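Local atomic coordinates of putative phosphatase (Bacteroides thetaiotaomicron, PDB entry 3KYA), a protein that is of unproven activity, though named as a phosphatase, and binds zinc ions, joining an IPT/TIG domain to a six-bladed beta-propeller. Residues 101-114 and 463-475. Numbering follows the deposited sequence.
Sequences YEKKMVVGTLCGYR and QVGHTIRTISMEQ. With EDO (1,2-ethanediol), chain C; EDO (1,2-ethanediol), chain J.
Strands 105-110 and 467-473 pair antiparallel, from Met105 with Met473 to Thr109 with Arg469, in the Velcro-like closure of a six-bladed beta-propeller: the first propeller strand, which follows the N-terminal beta sheet, completes the blade built by the C-terminal strands. Val106 and Gly108 each exchange two backbone hydrogen bonds, with Ser472 and Thr470. Beyond them a classic beta bulge sets Leu110 and Cys111 both against Ile468, whose O takes a short bond from Leu110 N (2.8 Å) and a weak one from Cys111 N (3.5 Å). There Leu110 and Ile468 lie side by side, CD2 to CG2 at 3.9 Å, and both reach Ile167 of the neighbouring blade.

Bends at chi2 and chi3 (both -70°) curl the Arg469 side chain back over Gly108. Its NE meets Gly108 O at 3.3 Å from above the carbonyl plane, while Thr470 N grips that oxygen from the opposite face; salt bridges to Asp434 and Asp462 hold the guanidinium end. On the face that carries Val106, Thr470 and Ser472, one water links Val106 O with the hydroxyls of Thr470 and Ser472.

Where the chain leaves the N-terminal sheet, Glu474 holds segment 101-114 by backbone and side chain. Its N donates to Lys104 O, and with CG between its backbone N and carbonyl carbon (chi1 59°), the otherwise extended chain brings OE2 to Tyr101 OH on the syn side (2.7 Å) and to Lys104 N on the anti side (3.0 Å). Shortening Glu474 to an alanine is likely to leave the Tyr101 hydroxyl and Lys104 N without their shared acceptor, and the Tyr101 ring less firmly tied to segment 463-475. At the far end, beyond Gly112, the extended Arg114 passes His466 obliquely and its NH1 donates to Val464 O at 2.9 Å, in the carbonyl plane.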
# COMPACT_ATOMS: atom_id res chain seq x y z
N TYR A 101 -3.64 -19.99 -13.18
CA TYR A 101 -2.58 -19.00 -13.29
C TYR A 101 -3.13 -17.60 -13.55
O TYR A 101 -3.84 -17.39 -14.54
CB TYR A 101 -1.59 -19.41 -14.39
CG TYR A 101 -0.44 -18.44 -14.58
CD1 TYR A 101 0.67 -18.48 -13.73
CD2 TYR A 101 -0.46 -17.49 -15.60
CE1 TYR A 101 1.72 -17.59 -13.87
CE2 TYR A 101 0.61 -16.59 -15.75
CZ TYR A 101 1.69 -16.65 -14.88
OH TYR A 101 2.76 -15.77 -15.03
N GLU A 102 -2.80 -16.66 -12.67
CA GLU A 102 -3.25 -15.28 -12.79
C GLU A 102 -2.15 -14.47 -13.51
O GLU A 102 -1.04 -14.30 -12.98
CB GLU A 102 -3.54 -14.68 -11.42
CG GLU A 102 -4.68 -15.37 -10.67
CD GLU A 102 -4.83 -14.87 -9.23
OE1 GLU A 102 -3.87 -14.28 -8.68
OE2 GLU A 102 -5.91 -15.09 -8.65
N LYS A 103 -2.49 -13.97 -14.69
CA LYS A 103 -1.52 -13.25 -15.51
C LYS A 103 -1.17 -11.90 -14.91
O LYS A 103 -2.00 -11.25 -14.27
CB LYS A 103 -2.06 -13.07 -16.93
CG LYS A 103 -2.27 -14.39 -17.66
CD LYS A 103 -2.58 -14.19 -19.14
CE LYS A 103 -3.96 -13.61 -19.37
NZ LYS A 103 -5.03 -14.56 -18.94
N LYS A 104 0.07 -11.48 -15.14
CA LYS A 104 0.56 -10.18 -14.67
C LYS A 104 1.08 -9.29 -15.80
O LYS A 104 1.42 -9.76 -16.88
CB LYS A 104 1.70 -10.39 -13.66
CG LYS A 104 1.25 -10.92 -12.31
CD LYS A 104 2.44 -11.20 -11.38
CE LYS A 104 1.96 -11.63 -10.00
NZ LYS A 104 3.12 -12.07 -9.14
N MSE A 105 1.14 -8.00 -15.52
CA MSE A 105 1.76 -7.05 -16.42
C MSE A 105 3.25 -7.40 -16.50
O MSE A 105 3.87 -7.82 -15.50
CB MSE A 105 1.57 -5.62 -15.91
CG MSE A 105 0.12 -5.16 -15.86
SE MSE A 105 -0.55 -4.72 -17.62
CE MSE A 105 -0.07 -2.85 -17.75
N VAL A 106 3.83 -7.24 -17.68
CA VAL A 106 5.25 -7.51 -17.89
C VAL A 106 5.87 -6.45 -18.80
O VAL A 106 5.18 -5.84 -19.62
CB VAL A 106 5.49 -8.92 -18.50
CG1 VAL A 106 5.09 -10.02 -17.50
CG2 VAL A 106 4.77 -9.10 -19.86
N VAL A 107 7.18 -6.23 -18.66
CA VAL A 107 7.89 -5.29 -19.53
C VAL A 107 8.33 -6.07 -20.78
O VAL A 107 8.73 -7.22 -20.68
CB VAL A 107 9.09 -4.65 -18.84
CG1 VAL A 107 9.80 -3.65 -19.78
CG2 VAL A 107 8.66 -3.95 -17.55
N GLY A 108 8.20 -5.43 -21.94
CA GLY A 108 8.62 -6.01 -23.22
C GLY A 108 9.42 -4.98 -24.01
O GLY A 108 9.55 -3.83 -23.57
N THR A 109 9.94 -5.38 -25.16
CA THR A 109 10.69 -4.47 -26.03
C THR A 109 10.01 -4.46 -27.39
O THR A 109 9.95 -5.49 -28.06
CB THR A 109 12.17 -4.87 -26.13
OG1 THR A 109 12.76 -4.88 -24.81
CG2 THR A 109 12.96 -3.87 -27.03
N LEU A 110 9.49 -3.30 -27.78
CA LEU A 110 8.76 -3.16 -29.06
C LEU A 110 9.70 -3.04 -30.26
O LEU A 110 9.57 -3.76 -31.26
CB LEU A 110 7.88 -1.91 -29.02
CG LEU A 110 7.04 -1.61 -30.26
CD1 LEU A 110 5.90 -2.64 -30.37
CD2 LEU A 110 6.53 -0.17 -30.26
N CYS A 111 10.62 -2.08 -30.20
CA CYS A 111 11.53 -1.84 -31.32
C CYS A 111 12.74 -1.07 -30.86
O CYS A 111 12.75 -0.52 -29.76
CB CYS A 111 10.83 -1.08 -32.45
SG CYS A 111 10.16 0.52 -31.98
N GLY A 112 13.76 -1.03 -31.72
CA GLY A 112 15.03 -0.41 -31.37
C GLY A 112 15.96 -1.46 -30.78
O GLY A 112 15.52 -2.52 -30.34
N TYR A 113 17.26 -1.17 -30.83
CA TYR A 113 18.27 -2.03 -30.24
C TYR A 113 19.58 -1.28 -30.08
O TYR A 113 19.79 -0.22 -30.68
CB TYR A 113 18.51 -3.30 -31.07
CG TYR A 113 19.20 -3.09 -32.39
CD1 TYR A 113 18.49 -2.66 -33.51
CD2 TYR A 113 20.55 -3.36 -32.54
CE1 TYR A 113 19.12 -2.48 -34.74
CE2 TYR A 113 21.19 -3.19 -33.76
CZ TYR A 113 20.48 -2.75 -34.86
OH TYR A 113 21.10 -2.58 -36.07
N ARG A 114 20.45 -1.86 -29.27
CA ARG A 114 21.75 -1.29 -29.02
C ARG A 114 22.72 -2.46 -29.03
O ARG A 114 22.65 -3.33 -28.15
CB ARG A 114 21.73 -0.57 -27.66
CG ARG A 114 22.99 0.12 -27.27
CD ARG A 114 22.91 0.63 -25.83
NE ARG A 114 24.21 1.05 -25.34
CZ ARG A 114 24.55 2.27 -24.91
NH1 ARG A 114 23.66 3.25 -24.83
NH2 ARG A 114 25.79 2.48 -24.49
N GLN A 463 15.53 6.00 -23.43
CA GLN A 463 16.49 6.84 -24.14
C GLN A 463 17.89 6.25 -24.28
O GLN A 463 18.45 6.27 -25.37
CB GLN A 463 16.63 8.20 -23.45
CG GLN A 463 17.56 9.18 -24.15
CD GLN A 463 18.11 10.24 -23.20
OE1 GLN A 463 17.65 10.36 -22.07
NE2 GLN A 463 19.09 10.99 -23.67
N VAL A 464 18.45 5.73 -23.18
CA VAL A 464 19.82 5.19 -23.22
C VAL A 464 19.86 3.71 -23.67
O VAL A 464 20.83 3.27 -24.27
CB VAL A 464 20.59 5.53 -21.90
CG1 VAL A 464 21.92 4.77 -21.81
CG2 VAL A 464 20.85 7.05 -21.83
N GLY A 465 18.79 2.97 -23.46
CA GLY A 465 18.68 1.64 -24.06
C GLY A 465 18.45 1.74 -25.57
O GLY A 465 18.67 0.78 -26.33
N HIS A 466 18.04 2.94 -26.02
CA HIS A 466 17.73 3.23 -27.43
C HIS A 466 16.58 2.37 -27.95
O HIS A 466 16.56 1.93 -29.13
CB HIS A 466 18.95 3.09 -28.34
CG HIS A 466 20.17 3.82 -27.84
ND1 HIS A 466 20.09 4.93 -27.01
CD2 HIS A 466 21.48 3.66 -28.13
CE1 HIS A 466 21.32 5.37 -26.76
NE2 HIS A 466 22.18 4.62 -27.44
N THR A 467 15.59 2.17 -27.09
CA THR A 467 14.44 1.33 -27.37
C THR A 467 13.10 1.93 -26.94
O THR A 467 13.03 2.85 -26.09
CB THR A 467 14.54 -0.01 -26.61
OG1 THR A 467 14.83 0.24 -25.23
CG2 THR A 467 15.66 -0.89 -27.18
N ILE A 468 12.05 1.42 -27.56
CA ILE A 468 10.69 1.66 -27.12
C ILE A 468 10.31 0.35 -26.42
O ILE A 468 10.40 -0.73 -27.03
CB ILE A 468 9.71 1.94 -28.26
CG1 ILE A 468 10.12 3.18 -29.07
CG2 ILE A 468 8.31 2.11 -27.69
CD1 ILE A 468 10.24 4.49 -28.27
N ARG A 469 9.92 0.46 -25.15
CA ARG A 469 9.53 -0.67 -24.32
C ARG A 469 8.01 -0.65 -24.13
O ARG A 469 7.36 0.38 -24.36
CB ARG A 469 10.18 -0.60 -22.94
CG ARG A 469 11.68 -0.37 -22.93
CD ARG A 469 12.46 -1.55 -23.43
NE ARG A 469 12.43 -2.69 -22.53
CZ ARG A 469 13.19 -2.83 -21.44
NH1 ARG A 469 14.04 -1.88 -21.06
NH2 ARG A 469 13.10 -3.95 -20.72
N THR A 470 7.45 -1.79 -23.75
CA THR A 470 6.04 -1.89 -23.47
C THR A 470 5.84 -2.40 -22.05
O THR A 470 6.71 -3.09 -21.52
CB THR A 470 5.31 -2.87 -24.42
OG1 THR A 470 5.92 -4.16 -24.36
CG2 THR A 470 5.34 -2.35 -25.86
N ILE A 471 4.72 -2.04 -21.44
CA ILE A 471 4.30 -2.66 -20.18
C ILE A 471 2.87 -3.06 -20.47
O ILE A 471 2.01 -2.21 -20.71
CB ILE A 471 4.35 -1.75 -18.96
CG1 ILE A 471 5.76 -1.17 -18.81
CG2 ILE A 471 3.94 -2.56 -17.71
CD1 ILE A 471 5.92 -0.13 -17.67
N SER A 472 2.63 -4.37 -20.49
CA SER A 472 1.32 -4.91 -20.86
C SER A 472 1.14 -6.30 -20.30
O SER A 472 2.11 -6.92 -19.85
CB SER A 472 1.19 -4.96 -22.39
OG SER A 472 2.20 -5.78 -22.94
N MSE A 473 -0.09 -6.81 -20.38
CA MSE A 473 -0.42 -8.13 -19.85
C MSE A 473 0.34 -9.23 -20.59
O MSE A 473 0.34 -9.26 -21.82
CB MSE A 473 -1.92 -8.41 -19.96
CG MSE A 473 -2.79 -7.51 -19.11
SE MSE A 473 -2.40 -7.73 -17.24
CE MSE A 473 -2.79 -9.64 -17.15
N GLU A 474 0.98 -10.14 -19.86
CA GLU A 474 1.68 -11.24 -20.52
C GLU A 474 0.68 -12.09 -21.33
O GLU A 474 -0.50 -12.16 -20.99
CB GLU A 474 2.44 -12.11 -19.53
CG GLU A 474 1.56 -12.74 -18.48
CD GLU A 474 2.35 -13.52 -17.45
OE1 GLU A 474 3.39 -14.13 -17.79
OE2 GLU A 474 1.90 -13.56 -16.29
N GLN A 475 1.17 -12.70 -22.41
CA GLN A 475 0.34 -13.51 -23.30
C GLN A 475 0.98 -14.84 -23.59
O GLN A 475 2.20 -14.93 -23.72
CB GLN A 475 0.14 -12.82 -24.64
CG GLN A 475 -0.52 -11.46 -24.61
CD GLN A 475 -0.56 -10.81 -25.99
OE1 GLN A 475 -0.33 -9.60 -26.13
NE2 GLN A 475 -0.82 -11.62 -27.02
C1 EDO C . 4.67 -12.71 -15.10
O1 EDO C . 5.34 -13.63 -15.97
C2 EDO C . 5.67 -11.90 -14.30
O2 EDO C . 6.31 -12.74 -13.33
C1 EDO J . 12.31 -6.22 -32.12
O1 EDO J . 11.30 -7.12 -31.64
C2 EDO J . 13.01 -5.56 -30.94
O2 EDO J . 14.35 -5.18 -31.29
O HOH W 1 1.66 -14.13 -12.91
O HOH W 2 4.84 -5.81 -22.38
O HOH W 3 18.00 1.78 -31.40